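Local coordinates for hydrogenase maturation factor (PDB 3VTI), which is S-carbamoylated by HypF and uses ATP to dehydrate the carbamoyl group to a nitrile during [NiFe]-hydrogenase maturation, at the interface of chains A and B. Residues are numbered along the deposited sequence; one frame, centred on the assembly and turned at random. Chains: chain A/B, Hydrogenase maturation factor.

Contacts 1 and 2 are two patches of one two-fold symmetric interface between chains A and B. The centres of their C-alpha atoms are about 13 Å apart. Strand 30-37 serves both, through A:Leu32 in contact 1 and B:Leu32 in contact 2. Contact 1 is mainly apolar packing and seats the start of strand 103-112 on the other chain. Contact 2 is largely polar and pairs equivalent residues of strand 120-130. Each patch has a twin with the chains exchanged. Together they join the AIR synthase-like N-terminal regions, probably as the biological dimer typical of this family.

Contact 1: the interface of chains A and B. Residues chain A 16-17, 24, 26, 32; chain B 105-106.
The ring of A:Tyr16 turns one face to B:Val105. Methyl CG1 of B:Val105 stands over that face, offset toward the rim, and meets ring carbon CD2 of A:Tyr16 at 3.6 Å. The two side chains lie side by side and point the same way. A:Tyr16 has CG anti to its carbonyl carbon (chi1 -55°), and the ring plane stands nearly perpendicular to the plane of CA, CB and CG (chi2 -86°). This brings its face, together with CB, against the valine.

The other methyl, CG2 of B:Val105, sits between the valine's own N and carbonyl carbon (chi1 -59° for CG1). From there it reaches a different group of residues. CG2 of B:Val105 meets CB of A:Ala24 at 3.8 Å. CG2 of B:Val105 also meets CD2 of A:Leu32 at 4.0 Å, where the two side chains cross at about a right angle. CD2 of A:Leu26 touches the same methyl. The branched valine therefore divides its contacts, one methyl for the ring and one for the aliphatic side chains.

Carbons of chain A also approach its carbonyl group. CD1 of A:Ile17 packs 3.5 Å from the carbonyl O of B:Val105, and CB of A:Tyr16 and of A:Ala24 lie near that same oxygen. Next in sequence, CB of B:Ala106 rests 3.7 Å from the carbonyl O of A:Leu32. B:Val105 loses 74 Å² of surface to chain A, more than any other residue of the patch.

The valine stands near the start of strand 103-112 of chain B. It enters a pocket of chain A formed by helix 15-19, strand 24-26 and strand 30-37. The contact thus docks a strand end of one subunit against the N-terminal elements of the other.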
loop_
_atom_site.group_PDB
_atom_site.type_symbol
_atom_site.label_atom_id
_atom_site.label_comp_id
_atom_site.label_asym_id
_atom_site.label_seq_id
_atom_site.Cartn_x
_atom_site.Cartn_y
_atom_site.Cartn_z
ATOM N N TYR A 16 14.092 21.263 8.689
ATOM C CA TYR A 16 13.040 21.041 7.684
ATOM C C TYR A 16 11.825 20.326 8.278
ATOM O O TYR A 16 10.678 20.738 8.066
ATOM C CB TYR A 16 13.591 20.267 6.463
ATOM C CG TYR A 16 14.798 20.921 5.803
ATOM C CD1 TYR A 16 14.640 21.918 4.826
ATOM C CD2 TYR A 16 16.100 20.555 6.169
ATOM C CE1 TYR A 16 15.745 22.522 4.224
ATOM C CE2 TYR A 16 17.212 21.158 5.576
ATOM C CZ TYR A 16 17.031 22.138 4.606
ATOM O OH TYR A 16 18.141 22.731 4.031
ATOM N N ILE A 17 12.091 19.265 9.036
ATOM C CA ILE A 17 11.046 18.462 9.653
ATOM C C ILE A 17 10.311 19.225 10.760
ATOM O O ILE A 17 9.081 19.294 10.741
ATOM C CB ILE A 17 11.610 17.098 10.165
ATOM C CG1 ILE A 17 12.161 16.267 8.994
ATOM C CG2 ILE A 17 10.559 16.315 10.960
ATOM C CD1 ILE A 17 11.168 15.977 7.865
ATOM N N ALA A 24 9.393 20.932 1.798
ATOM C CA ALA A 24 10.701 21.464 2.187
ATOM C C ALA A 24 11.146 22.501 1.162
ATOM O O ALA A 24 10.903 22.336 -0.030
ATOM C CB ALA A 24 11.723 20.346 2.272
ATOM N N LEU A 26 14.381 23.912 -0.493
ATOM C CA LEU A 26 15.806 23.613 -0.627
ATOM C C LEU A 26 16.503 24.600 -1.538
ATOM O O LEU A 26 15.933 25.049 -2.540
ATOM C CB LEU A 26 16.022 22.185 -1.135
ATOM C CG LEU A 26 15.132 21.076 -0.565
ATOM C CD1 LEU A 26 15.241 19.840 -1.440
ATOM C CD2 LEU A 26 15.457 20.755 0.875
ATOM N N LEU A 32 10.278 20.656 -2.307
ATOM C CA LEU A 32 10.191 19.182 -2.392
ATOM C C LEU A 32 9.164 18.585 -1.434
ATOM O O LEU A 32 9.213 18.835 -0.220
ATOM C CB LEU A 32 11.558 18.538 -2.141
ATOM C CG LEU A 32 11.661 17.011 -2.098
ATOM C CD1 LEU A 32 11.376 16.374 -3.467
ATOM C CD2 LEU A 32 13.033 16.616 -1.578
ATOM N N VAL B 105 14.084 15.439 4.580
ATOM C CA VAL B 105 13.579 16.814 4.653
ATOM C C VAL B 105 12.042 16.947 4.561
ATOM O O VAL B 105 11.463 17.967 4.958
ATOM C CB VAL B 105 14.278 17.745 3.617
ATOM C CG1 VAL B 105 15.772 17.772 3.846
ATOM C CG2 VAL B 105 13.979 17.327 2.192
ATOM N N ALA B 106 11.387 15.909 4.050
ATOM C CA ALA B 106 9.927 15.879 3.968
ATOM C C ALA B 106 9.493 14.437 3.983
ATOM O O ALA B 106 10.266 13.555 3.615
ATOM C CB ALA B 106 9.430 16.576 2.688
#

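Contact 2: the interface of chains A and B. Residues chain A 72-73, 123, 125; chain B 32-34, 72, 123, 125.
The hydroxyl OG1 of B:Thr34 is gripped by three groups. Amide nitrogen ND2 of B:Asn123 donates to OG1 of B:Thr34 at 3.0 Å, and OG1 lies close to the plane of that amide. Hydroxyl OG of B:Ser125 is bonded to OG1 of B:Thr34 at 3.1 Å, and either hydroxyl may be the donor. Water 1 is the third partner. B:Thr34 holds OG1 anti to its backbone N (chi1 -172°), which turns the hydroxyl toward all three.

Water 1 carries the network to chain A. Water 1 lies 3.0 Å from hydroxyl OG1 of A:Thr72. Water 1 is also 2.9 Å from the side-chain oxygen OD1 of A:Asn123. A direct link is made by the two serines, whose OG atoms, A:Ser125 to B:Ser125, are hydrogen-bonded at 2.5 Å.

The side chains of A:Asn123 and B:Asn123 cross obliquely, with their amides stacked and the planes 17° apart. Their OD1 atoms, A:Asn123 to B:Asn123, are the nearest pair across at 3.5 Å. ND2 of B:Asn123 is bonded to B:Thr34, and OD1 of A:Asn123 to water 1, so each amide has a tie that should restrain its rotation.

Apolar contacts flank the polar centre. CB of A:Thr72 meets methyl CG2 of B:Thr34 at 3.6 Å. Methyl CG2 of A:Thr72 reaches CG and CD2 of B:Leu32. Within chain B, the backbone N of B:Ser125 donates to OG1 of B:Thr72 at 3.1 Å, tying neighbouring strands.

All these residues lie on strands 30-37, 66-78 and 120-130. Like residues of strand 120-130 meet across the two-fold axis, while A:Thr72 faces strand 30-37 of chain B. The strands probably belong to the barrel that AIR synthase-like dimers build from their N-terminal sheets.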
loop_
_atom_site.group_PDB
_atom_site.type_symbol
_atom_site.label_atom_id
_atom_site.label_comp_id
_atom_site.label_asym_id
_atom_site.label_seq_id
_atom_site.Cartn_x
_atom_site.Cartn_y
_atom_site.Cartn_z
ATOM N N THR A 72 7.543 12.614 -9.381
ATOM C CA THR A 72 7.875 11.211 -9.462
ATOM C C THR A 72 6.610 10.425 -9.182
ATOM O O THR A 72 5.730 10.912 -8.477
ATOM C CB THR A 72 8.942 10.835 -8.452
ATOM O OG1 THR A 72 8.538 11.293 -7.165
ATOM C CG2 THR A 72 10.290 11.482 -8.819
ATOM N N ALA A 73 6.504 9.231 -9.754
ATOM C CA ALA A 73 5.332 8.390 -9.539
ATOM C C ALA A 73 5.740 6.964 -9.197
ATOM O O ALA A 73 6.356 6.275 -10.005
ATOM C CB ALA A 73 4.407 8.418 -10.751
ATOM N N ASN A 123 2.498 6.472 -4.636
ATOM C CA ASN A 123 3.203 7.591 -4.047
ATOM C C ASN A 123 3.692 8.550 -5.118
ATOM O O ASN A 123 4.204 8.124 -6.153
ATOM C CB ASN A 123 4.378 7.125 -3.187
ATOM C CG ASN A 123 5.133 8.291 -2.564
ATOM O OD1 ASN A 123 5.902 8.979 -3.238
ATOM N ND2 ASN A 123 4.888 8.542 -1.283
ATOM N N SER A 125 6.112 12.184 -5.553
ATOM C CA SER A 125 6.898 13.305 -5.032
ATOM C C SER A 125 6.918 14.431 -6.049
ATOM O O SER A 125 6.701 14.202 -7.244
ATOM C CB SER A 125 8.324 12.882 -4.686
ATOM O OG SER A 125 8.313 11.770 -3.806
ATOM N N LEU B 32 16.894 13.597 -9.658
ATOM C CA LEU B 32 15.691 13.204 -8.939
ATOM C C LEU B 32 15.344 11.750 -9.222
ATOM O O LEU B 32 15.263 11.334 -10.380
ATOM C CB LEU B 32 14.512 14.109 -9.301
ATOM C CG LEU B 32 13.162 13.815 -8.636
ATOM C CD1 LEU B 32 13.247 13.923 -7.123
ATOM C CD2 LEU B 32 12.079 14.733 -9.179
ATOM N N THR B 33 15.141 10.993 -8.147
ATOM C CA THR B 33 14.795 9.583 -8.229
ATOM C C THR B 33 13.797 9.238 -7.129
ATOM O O THR B 33 13.767 9.898 -6.087
ATOM C CB THR B 33 16.050 8.688 -8.081
ATOM O OG1 THR B 33 15.678 7.302 -8.178
ATOM C CG2 THR B 33 16.740 8.934 -6.733
ATOM N N THR B 34 12.984 8.214 -7.367
ATOM C CA THR B 34 12.138 7.625 -6.323
ATOM C C THR B 34 12.211 6.107 -6.409
ATOM O O THR B 34 12.561 5.549 -7.457
ATOM C CB THR B 34 10.655 8.056 -6.436
ATOM O OG1 THR B 34 9.926 7.596 -5.287
ATOM C CG2 THR B 34 10.016 7.491 -7.700
ATOM N N THR B 72 13.264 12.161 0.884
ATOM C CA THR B 72 11.941 12.132 1.461
ATOM C C THR B 72 11.692 10.698 1.874
ATOM O O THR B 72 12.314 9.786 1.339
ATOM C CB THR B 72 10.856 12.553 0.464
ATOM O OG1 THR B 72 10.820 11.618 -0.612
ATOM C CG2 THR B 72 11.098 13.959 -0.078
ATOM N N ASN B 123 8.498 4.188 0.742
ATOM C CA ASN B 123 9.004 4.857 -0.443
ATOM C C ASN B 123 9.943 5.966 -0.052
ATOM O O ASN B 123 9.675 6.713 0.884
ATOM C CB ASN B 123 7.876 5.427 -1.306
ATOM C CG ASN B 123 8.404 6.249 -2.486
ATOM O OD1 ASN B 123 8.883 7.373 -2.308
ATOM N ND2 ASN B 123 8.337 5.682 -3.688
ATOM N N SER B 125 12.235 9.207 -1.971
ATOM C CA SER B 125 12.677 9.973 -3.122
ATOM C C SER B 125 13.927 10.730 -2.723
ATOM O O SER B 125 14.131 10.994 -1.540
ATOM C CB SER B 125 11.612 10.968 -3.564
ATOM O OG SER B 125 10.399 10.315 -3.854
HETATM O O HOH W 1 7.418 8.889 -5.749
#